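Side-chain contacts in putative glycyl-glycine endopeptidase lytM (Ruminococcus gnavus, PDB 3NYY), which is probably a metalloendopeptidase of the M23 peptidase family, whose members typically cleave peptide bonds in bacterial cell walls: residues Q21-T26 with R39-Y44; T26-L31 with A86-V91; F94-S99 with V215-G220; T128-E133 with P236-A241; G164-A167 with A171-Y174. All coordinates share one frame; numbering follows the deposited sequence.

Contact 1: Q21-T26 with R39-Y44; sequences QPVSET and RDVGLY
Y44 reaches from helix 37-48 to P22 and S24, in the loop that leads into helix 25-31. Its CB leaves the helix in the direction of that loop, and with CG anti to the backbone N (chi1 172°) the ring extends away from its own helix. Along the ring, Y44 CE2 meets the carbonyl of P22, whose O lies 4.0 Å from it at the ring edge, near the ring plane; the same oxygen accepts a hydrogen bond from W45 NE1. Y44 CZ comes to 4.1 Å from S24 OG, which approaches the ring obliquely. At the tip, Y44 OH lies 3.7 Å from S24 CB and 3.4 Å from S24 OG. A water donates to Y44 OH at 3.0 Å and also lies close to S24 OG. E51 holds the hydroxyl as well, and its OE2 also accepts from S24 N. S24 is the N-cap of helix 25-31, its OG bonded to M27 N. A phenylalanine in place of Y44 would probably keep the ring edge at P22 but leave the water and the E51 carboxylate without the hydroxyl they share. Beside this polar end, V23 and V41 cross at about a right angle, their CG2 methyls 4.0 Å apart. Within the N-terminal LytM region, the contact ties the start of helix 25-31 to the middle of helix 37-48; V23 and V41 both continue onto L31, and V41 also lies against W88 of helix 77-88.

Contact 2: T26-L31 with A86-V91; sequences TMQVYL and AIWNDV
The indole of W88 meets L31 through CZ3 and CH2 of its six-membered ring. CD1 of L31 lies 3.7 Å from CZ3 and 3.9 Å from CH2 of W88, so a single methyl touches two neighbouring ring carbons. It approaches obliquely, and the two side chains cross at about a right angle. On both residues CG is anti to the carbonyl carbon (chi1 -75° for L31 and -71° for W88), which sends each side chain across the gap from its own helix. Q28, one turn before L31, adds a looser contact: its NE2 lies 4.3 Å from W88 CH2, at the ring edge and near the ring plane. The backbones stay well apart, with 9.7 Å between the CA atoms of L31 and W88. This is helix-to-helix packing through long side chains, in which the end of helix 25-31 meets the C-terminal part of helix 77-88 inside the N-terminal LytM region. All three residues are buried, and their polar nitrogens have partners. W88 NE1 donates to Q21 OE1, which probably restrains rotation of the indole about CB-CG, while Q28 NE2 donates to the backbone O of P236. P236 and V237, on helix 235-240, also pack against W88, and Q28 touches R239 and Y240 of that same helix.

Contact 3: F94-S99 with V215-G220; sequences FPIPQS and VHLHLG
Apolar packing joins P95 and I96 to L217, and one methyl carries it. CD2 of L217 lies 3.8 Å from P95 CB and 4.0 Å from P95 CG, so it meets the CB-CG edge of the pyrrolidine ring, the two side chains meeting at a slant. The same methyl of L217 is 3.9 Å from CD1 of I96, whose side chain runs past L217 in the opposite direction. L217 holds its CG anti to the backbone N (chi1 173°), which carries the branched end out from the strand toward P95. Within the turn, P95 also packs back on its predecessor: its CD sits 3.4 Å above the plane of the F94 ring, offset toward the rim, and I96 O lies in that plane at the ring edge. Polar bonds to outside residues flank the packing. R245 donates through NE to I96 O and through NH2 to P97 O, and P95 bonds through its backbone to V143. On the other face of the strand, H218 ND1 is hydrogen-bonded to D129 OD1. The alternation H216-L217-H218 fits the HxH sequence of M23 peptidases, in which the second histidine typically binds zinc and the first is thought to act in catalysis, so L217 probably turns its side chain into the core behind that site. Strand 216-225 lies here between strands 128-132 and 172-178; L217 reaches V142 of strand 141-143 and Y175 of strand 172-178, and P95 also packs on I130.

Contact 4: T128-E133 with P236-A241; sequences TDIMAE and PVLRYA
T128 and I130 meet L238 mainly through aliphatic groups, with no flat group in the interface; the Y240 ring lies away from the strand, with V237 O of its own helix in plane at its edge. L238 points from helix 235-240 at strand 128-132, and T128 and I130 point back from the strand. Both pairs meet tip to tip. CD1 of L238 sits against the branch of T128, 3.6 Å from CB and also 3.6 Å from CG2, with OG1 a little farther at 3.9 Å. I130 comes from two residues along the strand. Its CD1 is 4.1 Å from CD1 and likewise 4.1 Å from CD2 of L238, so the ethyl end of I130 faces the fork of the leucine end-on, equally far from both methyls. That reach depends on an extended I130 chain, with CD1 turned outward (chi2 168°). The end of the leucine thus abuts two residues at alternating strand positions, all three buried, and it also touches L219 of strand 216-225 and M145. D129, between T128 and I130, points away from the helix to the other face of the sheet. Just past the C-terminal end of the strand, E133 pairs not with this helix but with R239 of the second subunit, in a salt bridge between chains, and R239 here pairs in the same way with E133 of that subunit. The antiparallel sheet, with D129 on the face turned from the helix, fits an M23 peptidase fold, where an aspartate of the HxxxD motif is typically a zinc ligand.

Contact 5: G164-A167 with A171-Y174; sequences GITA and AYFY
Y172 lays its ring across the strand that carries G164 and T166. With CG anti to the backbone N (chi1 179°), the ring heads toward the neighbouring strand: I165 N is over one face, and the CA of G164 lies 3.3 Å from Y172 OH. A CB on G164 would collide with that hydroxyl, so a residue without a side chain suits the position. T166 crosses the tyrosine at about a right angle, its OG1 at the ring edge, near the plane, and 3.7 Å from CD2 of Y172; OG1 is itself bonded to T151 OG1. Y172 OH makes a weak hydrogen bond to E152. Replacing this tyrosine by an alanine would remove the ring and is likely to uncover the G164 backbone and lose the weak bond to E152. On the other sheet face, F173 is met obliquely by A167, with 4.0 Å between A167 CB and F173 CE1, and its ring continues onto V91, T146 and I221. Backbone pairing sets which face each side chain takes. I165 and F173 form a hydrogen-bonded antiparallel pair, with I165 N to F173 O at 2.9 Å and F173 N to I165 O at 2.8 Å. G164 with Y174 and T166 with Y172 are the non-hydrogen-bonded pairs around it. Toward the turn, A167 N donates to A171 O at 2.8 Å, almost straight (176°). The N-to-C directions of the two strand segments differ by 161°, close to antiparallel, and residues 167-171 make the turn: a beta hairpin, part of the antiparallel sheet of the M23 domain.

How the contacts relate
Contacts 1 and 2 come first along the chain and interlock: their centres are 7 Å apart, they share T26 and helix 25-31, and both lie in the N-terminal LytM region. Contacts 3 and 4, also with centres 7 Å apart, cross in sequence and use neighbouring strands 216-225 and 128-132 of one antiparallel sheet. Contact 5 is nested inside the chain loops closed by both and belongs to the same sheet, about 15 Å from contact 3 centre to centre. Contact 2 bridges the two parts, touching helix 235-240 of contact 4 and the hairpin of contact 5. The helical region is thus packed directly against the peptidase sheet.

Contact 1: Q21-T26 with R39-Y44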
# COMPACT_ATOMS: atom_id res chain seq x y z
N GLN A 21 7.38 7.02 13.37
CA GLN A 21 6.10 7.18 14.09
C GLN A 21 5.51 5.85 14.52
O GLN A 21 4.43 5.50 14.10
CB GLN A 21 5.11 7.97 13.25
CG GLN A 21 5.54 9.36 12.90
CD GLN A 21 5.22 10.42 13.93
OE1 GLN A 21 4.05 10.72 14.20
NE2 GLN A 21 6.31 11.01 14.53
N PRO A 22 6.25 5.07 15.33
CA PRO A 22 5.77 3.70 15.64
C PRO A 22 4.58 3.75 16.60
O PRO A 22 4.75 4.11 17.75
CB PRO A 22 6.99 3.07 16.29
CG PRO A 22 7.80 4.17 16.83
CD PRO A 22 7.53 5.37 15.97
N VAL A 23 3.41 3.32 16.14
CA VAL A 23 2.19 3.38 16.97
C VAL A 23 1.49 2.03 16.87
O VAL A 23 0.98 1.67 15.80
CB VAL A 23 1.27 4.51 16.51
CG1 VAL A 23 0.03 4.58 17.39
CG2 VAL A 23 2.04 5.86 16.53
N SER A 24 1.50 1.30 17.98
CA SER A 24 0.79 0.03 18.12
C SER A 24 -0.72 0.15 17.96
O SER A 24 -1.30 1.20 18.08
CB SER A 24 1.02 -0.51 19.53
OG SER A 24 0.40 0.30 20.54
N GLU A 25 -1.38 -0.97 17.71
CA GLU A 25 -2.85 -0.90 17.58
C GLU A 25 -3.54 -0.46 18.89
O GLU A 25 -4.53 0.27 18.86
CB GLU A 25 -3.44 -2.21 16.99
CG GLU A 25 -3.10 -2.47 15.48
CD GLU A 25 -3.40 -1.27 14.51
OE1 GLU A 25 -4.49 -0.65 14.60
OE2 GLU A 25 -2.54 -0.95 13.64
N THR A 26 -2.99 -0.88 20.04
CA THR A 26 -3.49 -0.44 21.36
C THR A 26 -3.48 1.08 21.46
O THR A 26 -4.46 1.72 21.85
CB THR A 26 -2.65 -1.05 22.51
OG1 THR A 26 -2.84 -2.46 22.49
CG2 THR A 26 -3.04 -0.50 23.88
N ARG A 39 0.58 15.09 22.58
CA ARG A 39 1.16 14.92 23.91
C ARG A 39 1.24 13.45 24.28
O ARG A 39 2.28 13.01 24.78
CB ARG A 39 0.35 15.64 24.97
CG ARG A 39 1.03 15.69 26.31
CD ARG A 39 0.05 16.06 27.43
NE ARG A 39 -0.82 14.91 27.73
CZ ARG A 39 -1.59 14.79 28.82
NH1 ARG A 39 -1.61 15.75 29.73
NH2 ARG A 39 -2.29 13.67 29.01
N ASP A 40 0.13 12.73 24.13
CA ASP A 40 0.05 11.36 24.61
C ASP A 40 0.92 10.40 23.81
O ASP A 40 1.60 9.56 24.39
CB ASP A 40 -1.40 10.90 24.69
CG ASP A 40 -2.19 11.64 25.76
OD1 ASP A 40 -1.59 12.39 26.57
OD2 ASP A 40 -3.43 11.46 25.78
N VAL A 41 0.98 10.58 22.49
CA VAL A 41 1.89 9.75 21.68
C VAL A 41 3.36 10.07 22.03
O VAL A 41 4.22 9.18 22.13
CB VAL A 41 1.61 9.83 20.15
CG1 VAL A 41 2.17 11.15 19.50
CG2 VAL A 41 2.07 8.54 19.49
N GLY A 42 3.65 11.33 22.28
CA GLY A 42 4.97 11.75 22.71
C GLY A 42 5.38 11.10 24.03
O GLY A 42 6.50 10.65 24.18
N LEU A 43 4.43 11.07 24.97
CA LEU A 43 4.66 10.41 26.27
C LEU A 43 4.84 8.91 26.13
O LEU A 43 5.68 8.31 26.80
CB LEU A 43 3.53 10.75 27.23
CG LEU A 43 3.54 12.22 27.68
CD1 LEU A 43 2.19 12.60 28.35
CD2 LEU A 43 4.71 12.55 28.59
N TYR A 44 4.05 8.30 25.28
CA TYR A 44 4.15 6.90 24.96
C TYR A 44 5.52 6.55 24.42
O TYR A 44 6.13 5.57 24.88
CB TYR A 44 3.05 6.55 23.97
CG TYR A 44 3.14 5.18 23.40
CD1 TYR A 44 2.75 4.08 24.16
CD2 TYR A 44 3.57 4.97 22.10
CE1 TYR A 44 2.80 2.80 23.64
CE2 TYR A 44 3.63 3.67 21.57
CZ TYR A 44 3.24 2.59 22.35
OH TYR A 44 3.31 1.33 21.85
O HOH W 1 0.91 -0.20 22.91

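Contact 2: T26-L31 with A86-V91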
# COMPACT_ATOMS: atom_id res chain seq x y z
N THR A 26 -2.99 -0.88 20.04
CA THR A 26 -3.49 -0.44 21.36
C THR A 26 -3.48 1.08 21.46
O THR A 26 -4.46 1.72 21.85
CB THR A 26 -2.65 -1.05 22.51
OG1 THR A 26 -2.84 -2.46 22.49
CG2 THR A 26 -3.04 -0.50 23.88
N MSE A 27 -2.35 1.66 21.06
CA MSE A 27 -2.21 3.11 21.05
C MSE A 27 -3.11 3.76 19.99
O MSE A 27 -3.64 4.84 20.21
CB MSE A 27 -0.72 3.47 20.88
CG MSE A 27 -0.36 4.87 21.24
SE MSE A 27 -0.90 5.36 23.03
CE MSE A 27 -0.76 3.67 23.89
N GLN A 28 -3.29 3.14 18.81
CA GLN A 28 -4.20 3.72 17.82
C GLN A 28 -5.63 3.83 18.36
O GLN A 28 -6.29 4.84 18.18
CB GLN A 28 -4.22 2.96 16.49
CG GLN A 28 -3.11 3.37 15.56
CD GLN A 28 -3.28 4.77 14.94
OE1 GLN A 28 -4.30 5.43 15.08
NE2 GLN A 28 -2.26 5.17 14.20
N VAL A 29 -6.08 2.80 19.06
CA VAL A 29 -7.40 2.84 19.66
C VAL A 29 -7.45 3.96 20.70
O VAL A 29 -8.40 4.74 20.72
CB VAL A 29 -7.77 1.50 20.33
CG1 VAL A 29 -9.07 1.61 21.15
CG2 VAL A 29 -7.86 0.35 19.28
N TYR A 30 -6.39 4.07 21.50
CA TYR A 30 -6.39 5.09 22.56
C TYR A 30 -6.41 6.48 21.97
O TYR A 30 -7.12 7.36 22.46
CB TYR A 30 -5.19 4.88 23.51
CG TYR A 30 -5.08 6.05 24.47
CD1 TYR A 30 -5.79 6.09 25.66
CD2 TYR A 30 -4.32 7.15 24.11
CE1 TYR A 30 -5.70 7.22 26.48
CE2 TYR A 30 -4.26 8.25 24.87
CZ TYR A 30 -4.92 8.29 26.05
OH TYR A 30 -4.79 9.46 26.78
N LEU A 31 -5.62 6.70 20.93
CA LEU A 31 -5.44 8.05 20.37
C LEU A 31 -6.72 8.65 19.81
O LEU A 31 -6.93 9.85 19.90
CB LEU A 31 -4.30 8.05 19.34
CG LEU A 31 -2.91 7.98 19.98
CD1 LEU A 31 -1.84 7.72 18.87
CD2 LEU A 31 -2.55 9.26 20.78
N ALA A 86 2.63 19.12 16.40
CA ALA A 86 2.61 19.66 15.03
C ALA A 86 2.12 18.57 14.05
O ALA A 86 1.43 18.90 13.09
CB ALA A 86 4.00 20.15 14.62
N ILE A 87 2.47 17.30 14.27
CA ILE A 87 2.03 16.20 13.42
C ILE A 87 0.57 15.83 13.69
O ILE A 87 -0.20 15.60 12.76
CB ILE A 87 2.91 14.97 13.59
CG1 ILE A 87 4.33 15.29 13.15
CG2 ILE A 87 2.43 13.70 12.79
CD1 ILE A 87 5.32 14.24 13.62
N TRP A 88 0.22 15.75 14.98
CA TRP A 88 -1.02 15.08 15.42
C TRP A 88 -2.17 16.03 15.71
O TRP A 88 -3.30 15.69 15.41
CB TRP A 88 -0.78 14.19 16.66
CG TRP A 88 0.02 13.00 16.33
CD1 TRP A 88 1.37 12.96 16.17
CD2 TRP A 88 -0.47 11.68 16.03
NE1 TRP A 88 1.75 11.66 15.80
CE2 TRP A 88 0.64 10.88 15.72
CE3 TRP A 88 -1.74 11.11 16.00
CZ2 TRP A 88 0.51 9.54 15.38
CZ3 TRP A 88 -1.86 9.73 15.71
CH2 TRP A 88 -0.74 8.98 15.38
N ASN A 89 -1.91 17.21 16.28
CA ASN A 89 -2.99 17.98 16.90
C ASN A 89 -3.84 18.85 15.97
O ASN A 89 -4.95 19.28 16.37
CB ASN A 89 -2.46 18.81 18.06
CG ASN A 89 -2.20 17.98 19.30
OD1 ASN A 89 -1.84 16.81 19.21
ND2 ASN A 89 -2.41 18.58 20.47
N ASP A 90 -3.32 19.16 14.78
CA ASP A 90 -4.02 20.00 13.82
C ASP A 90 -4.90 19.22 12.85
O ASP A 90 -5.68 19.85 12.11
CB ASP A 90 -3.08 20.92 13.01
CG ASP A 90 -2.31 21.91 13.87
OD1 ASP A 90 -2.70 22.19 15.04
OD2 ASP A 90 -1.29 22.43 13.35
N VAL A 91 -4.80 17.90 12.82
CA VAL A 91 -5.53 17.08 11.86
C VAL A 91 -6.95 16.91 12.33
O VAL A 91 -7.22 16.22 13.34
CB VAL A 91 -4.83 15.72 11.67
CG1 VAL A 91 -5.66 14.75 10.81
CG2 VAL A 91 -3.41 16.00 10.98

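Contact 3: F94-S99 with V215-G220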
# COMPACT_ATOMS: atom_id res chain seq x y z
N PHE A 94 -9.33 13.32 7.46
CA PHE A 94 -8.63 12.55 6.44
C PHE A 94 -8.66 13.40 5.14
O PHE A 94 -9.58 14.18 4.93
CB PHE A 94 -9.42 11.25 6.25
CG PHE A 94 -8.68 10.19 5.48
CD1 PHE A 94 -7.67 9.46 6.09
CD2 PHE A 94 -9.04 9.88 4.18
CE1 PHE A 94 -6.99 8.50 5.40
CE2 PHE A 94 -8.36 8.89 3.45
CZ PHE A 94 -7.33 8.23 4.06
N PRO A 95 -7.65 13.27 4.25
CA PRO A 95 -7.60 14.13 3.07
C PRO A 95 -8.57 13.81 1.93
O PRO A 95 -8.72 14.63 1.02
CB PRO A 95 -6.16 13.96 2.61
CG PRO A 95 -5.80 12.58 3.06
CD PRO A 95 -6.42 12.50 4.41
N ILE A 96 -9.21 12.64 1.98
CA ILE A 96 -10.14 12.24 0.92
C ILE A 96 -11.55 12.19 1.51
O ILE A 96 -11.79 11.46 2.48
CB ILE A 96 -9.83 10.90 0.31
CG1 ILE A 96 -8.35 10.77 -0.07
CG2 ILE A 96 -10.72 10.69 -0.97
CD1 ILE A 96 -7.79 11.90 -0.95
N PRO A 97 -12.48 12.98 0.95
CA PRO A 97 -13.85 12.94 1.44
C PRO A 97 -14.54 11.63 1.19
O PRO A 97 -14.11 10.85 0.31
CB PRO A 97 -14.55 14.06 0.63
CG PRO A 97 -13.52 14.94 0.17
CD PRO A 97 -12.31 14.03 -0.07
N GLN A 98 -15.61 11.38 1.94
CA GLN A 98 -16.51 10.26 1.63
C GLN A 98 -17.62 10.81 0.72
O GLN A 98 -18.00 12.00 0.80
CB GLN A 98 -17.07 9.59 2.88
CG GLN A 98 -17.76 10.51 3.87
CD GLN A 98 -18.40 9.72 5.03
OE1 GLN A 98 -19.30 8.92 4.81
NE2 GLN A 98 -17.95 9.99 6.27
N SER A 99 -18.15 9.95 -0.14
CA SER A 99 -19.19 10.34 -1.08
C SER A 99 -20.59 10.38 -0.44
O SER A 99 -21.00 9.43 0.21
CB SER A 99 -19.20 9.38 -2.28
OG SER A 99 -20.25 9.69 -3.17
N VAL A 215 -3.38 6.80 -10.52
CA VAL A 215 -3.97 7.92 -9.80
C VAL A 215 -3.87 7.66 -8.30
O VAL A 215 -4.27 6.60 -7.80
CB VAL A 215 -5.42 8.15 -10.24
CG1 VAL A 215 -6.15 9.15 -9.34
CG2 VAL A 215 -5.45 8.66 -11.71
N HIS A 216 -3.30 8.63 -7.59
CA HIS A 216 -3.14 8.57 -6.17
C HIS A 216 -2.81 9.94 -5.64
O HIS A 216 -2.32 10.83 -6.37
CB HIS A 216 -2.00 7.61 -5.78
CG HIS A 216 -0.62 8.09 -6.10
ND1 HIS A 216 -0.12 8.22 -7.39
CD2 HIS A 216 0.38 8.46 -5.27
CE1 HIS A 216 1.12 8.69 -7.31
NE2 HIS A 216 1.46 8.82 -6.04
N LEU A 217 -3.10 10.11 -4.35
CA LEU A 217 -2.62 11.30 -3.62
C LEU A 217 -1.35 10.92 -2.89
O LEU A 217 -1.35 9.98 -2.09
CB LEU A 217 -3.61 11.75 -2.55
CG LEU A 217 -3.10 12.87 -1.65
CD1 LEU A 217 -2.79 14.24 -2.41
CD2 LEU A 217 -4.12 13.12 -0.49
N HIS A 218 -0.25 11.62 -3.16
CA HIS A 218 0.92 11.47 -2.30
C HIS A 218 0.81 12.53 -1.20
O HIS A 218 0.72 13.74 -1.50
CB HIS A 218 2.24 11.62 -3.06
CG HIS A 218 3.42 11.65 -2.15
ND1 HIS A 218 4.04 10.50 -1.72
CD2 HIS A 218 4.04 12.69 -1.53
CE1 HIS A 218 5.01 10.83 -0.87
NE2 HIS A 218 5.06 12.15 -0.77
N LEU A 219 0.83 12.07 0.06
CA LEU A 219 0.79 12.96 1.24
C LEU A 219 2.13 12.90 1.93
O LEU A 219 2.64 11.82 2.24
CB LEU A 219 -0.32 12.56 2.20
CG LEU A 219 -0.30 13.43 3.49
CD1 LEU A 219 -0.97 14.83 3.06
CD2 LEU A 219 -0.96 12.73 4.65
N GLY A 220 2.69 14.08 2.20
CA GLY A 220 3.87 14.21 3.02
C GLY A 220 3.61 15.15 4.17
O GLY A 220 2.76 16.01 4.10

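Contact 4: T128-E133 with P236-A241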
# COMPACT_ATOMS: atom_id res chain seq x y z
N THR A 128 3.07 8.96 2.40
CA THR A 128 2.04 7.91 2.26
C THR A 128 1.32 8.16 0.95
O THR A 128 0.90 9.25 0.64
CB THR A 128 1.07 7.92 3.41
OG1 THR A 128 1.79 7.76 4.65
CG2 THR A 128 0.01 6.78 3.27
N ASP A 129 1.21 7.10 0.15
CA ASP A 129 0.49 7.11 -1.13
C ASP A 129 -0.91 6.56 -0.97
O ASP A 129 -1.10 5.40 -0.64
CB ASP A 129 1.29 6.36 -2.17
CG ASP A 129 2.62 7.04 -2.46
OD1 ASP A 129 2.63 8.27 -2.50
OD2 ASP A 129 3.66 6.36 -2.53
N ILE A 130 -1.89 7.43 -1.16
CA ILE A 130 -3.28 7.07 -1.00
C ILE A 130 -3.85 6.78 -2.41
O ILE A 130 -4.05 7.69 -3.25
CB ILE A 130 -4.03 8.13 -0.28
CG1 ILE A 130 -3.47 8.32 1.14
CG2 ILE A 130 -5.51 7.74 -0.20
CD1 ILE A 130 -3.99 9.59 1.81
N MSE A 131 -4.10 5.49 -2.66
CA MSE A 131 -4.42 4.99 -3.98
C MSE A 131 -5.88 5.03 -4.29
O MSE A 131 -6.72 4.63 -3.48
CB MSE A 131 -3.88 3.56 -4.19
CG MSE A 131 -2.41 3.34 -3.75
SE MSE A 131 -1.10 4.31 -4.74
CE MSE A 131 0.53 3.38 -4.17
N ALA A 132 -6.20 5.55 -5.48
CA ALA A 132 -7.59 5.53 -5.97
C ALA A 132 -8.05 4.07 -6.34
O ALA A 132 -7.35 3.38 -7.09
CB ALA A 132 -7.72 6.39 -7.23
N GLU A 133 -9.23 3.68 -5.86
CA GLU A 133 -9.96 2.48 -6.29
C GLU A 133 -10.41 2.67 -7.76
O GLU A 133 -10.12 1.84 -8.61
CB GLU A 133 -11.20 2.27 -5.42
CG GLU A 133 -12.06 1.02 -5.79
CD GLU A 133 -11.52 -0.29 -5.23
OE1 GLU A 133 -10.58 -0.29 -4.40
OE2 GLU A 133 -12.05 -1.34 -5.64
N PRO A 236 0.58 6.81 10.50
CA PRO A 236 -0.23 6.67 11.73
C PRO A 236 -1.27 7.78 11.98
O PRO A 236 -2.41 7.48 12.41
CB PRO A 236 0.85 6.57 12.84
CG PRO A 236 2.07 5.98 12.08
CD PRO A 236 2.02 6.71 10.77
N VAL A 237 -0.92 9.02 11.65
CA VAL A 237 -1.91 10.12 11.76
C VAL A 237 -3.04 9.96 10.74
O VAL A 237 -4.19 10.23 11.04
CB VAL A 237 -1.25 11.49 11.78
CG1 VAL A 237 -0.75 11.94 10.40
CG2 VAL A 237 -2.22 12.59 12.38
N LEU A 238 -2.74 9.38 9.57
CA LEU A 238 -3.79 9.10 8.60
C LEU A 238 -4.73 8.05 9.15
O LEU A 238 -5.94 8.20 9.00
CB LEU A 238 -3.23 8.63 7.26
CG LEU A 238 -2.66 9.73 6.38
CD1 LEU A 238 -1.79 9.18 5.25
CD2 LEU A 238 -3.82 10.65 5.77
N ARG A 239 -4.18 6.99 9.77
CA ARG A 239 -5.02 5.95 10.39
C ARG A 239 -5.89 6.52 11.47
O ARG A 239 -7.06 6.16 11.60
CB ARG A 239 -4.17 4.82 10.97
CG ARG A 239 -3.48 3.98 9.93
CD ARG A 239 -4.43 3.24 9.04
NE ARG A 239 -5.50 2.52 9.73
CZ ARG A 239 -5.43 1.26 10.14
NH1 ARG A 239 -4.33 0.52 9.97
NH2 ARG A 239 -6.51 0.72 10.71
N TYR A 240 -5.33 7.45 12.24
CA TYR A 240 -6.07 8.15 13.30
C TYR A 240 -7.23 8.98 12.75
O TYR A 240 -8.31 9.01 13.37
CB TYR A 240 -5.09 9.01 14.12
CG TYR A 240 -5.62 10.21 14.84
CD1 TYR A 240 -6.09 10.10 16.14
CD2 TYR A 240 -5.60 11.45 14.25
CE1 TYR A 240 -6.54 11.23 16.82
CE2 TYR A 240 -6.06 12.58 14.88
CZ TYR A 240 -6.53 12.45 16.19
OH TYR A 240 -6.99 13.57 16.83
N ALA A 241 -7.04 9.56 11.58
CA ALA A 241 -8.06 10.36 10.92
C ALA A 241 -8.97 9.57 9.96
O ALA A 241 -9.84 10.17 9.36
CB ALA A 241 -7.37 11.47 10.13

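Contact 5: G164-A167 with A171-Y174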
# COMPACT_ATOMS: atom_id res chain seq x y z
N GLY A 164 1.15 22.96 -0.83
CA GLY A 164 1.66 22.81 0.53
C GLY A 164 0.95 23.78 1.48
O GLY A 164 0.81 24.95 1.17
N ILE A 165 0.48 23.25 2.60
CA ILE A 165 -0.23 24.00 3.63
C ILE A 165 0.60 23.95 4.91
O ILE A 165 0.91 22.89 5.44
CB ILE A 165 -1.60 23.35 3.92
CG1 ILE A 165 -2.48 23.24 2.68
CG2 ILE A 165 -2.35 24.08 5.07
CD1 ILE A 165 -2.69 24.52 1.89
N THR A 166 0.89 25.12 5.47
CA THR A 166 1.52 25.21 6.75
C THR A 166 0.43 25.35 7.80
O THR A 166 -0.37 26.31 7.77
CB THR A 166 2.53 26.34 6.83
OG1 THR A 166 3.56 26.09 5.87
CG2 THR A 166 3.19 26.43 8.25
N ALA A 167 0.40 24.39 8.71
CA ALA A 167 -0.67 24.26 9.70
C ALA A 167 -0.28 25.10 10.93
O ALA A 167 0.90 25.43 11.09
CB ALA A 167 -0.92 22.80 10.08
N ALA A 171 3.59 22.31 11.27
CA ALA A 171 3.92 21.32 10.26
C ALA A 171 3.50 21.78 8.86
O ALA A 171 2.59 22.58 8.69
CB ALA A 171 3.27 19.96 10.57
N TYR A 172 4.21 21.26 7.87
CA TYR A 172 3.92 21.51 6.46
C TYR A 172 3.29 20.23 5.91
O TYR A 172 3.93 19.18 5.90
CB TYR A 172 5.21 21.83 5.74
CG TYR A 172 5.07 22.10 4.26
CD1 TYR A 172 5.20 21.08 3.37
CD2 TYR A 172 4.97 23.38 3.76
CE1 TYR A 172 5.10 21.28 2.00
CE2 TYR A 172 4.90 23.59 2.38
CZ TYR A 172 4.99 22.55 1.52
OH TYR A 172 4.94 22.73 0.14
N PHE A 173 2.05 20.34 5.44
CA PHE A 173 1.33 19.23 4.82
C PHE A 173 1.43 19.36 3.31
O PHE A 173 1.06 20.38 2.75
CB PHE A 173 -0.13 19.24 5.30
CG PHE A 173 -0.28 18.76 6.71
CD1 PHE A 173 0.09 19.53 7.81
CD2 PHE A 173 -0.77 17.48 6.93
CE1 PHE A 173 -0.02 19.00 9.11
CE2 PHE A 173 -0.90 16.96 8.19
CZ PHE A 173 -0.52 17.72 9.30
N TYR A 174 1.93 18.30 2.67
CA TYR A 174 2.28 18.30 1.27
C TYR A 174 1.37 17.38 0.51
O TYR A 174 1.28 16.22 0.87
CB TYR A 174 3.74 17.82 1.17
CG TYR A 174 4.32 17.62 -0.21
CD1 TYR A 174 4.54 18.70 -1.06
CD2 TYR A 174 4.68 16.36 -0.67
CE1 TYR A 174 5.11 18.49 -2.32
CE2 TYR A 174 5.27 16.18 -1.90
CZ TYR A 174 5.48 17.25 -2.72
OH TYR A 174 6.04 17.08 -3.98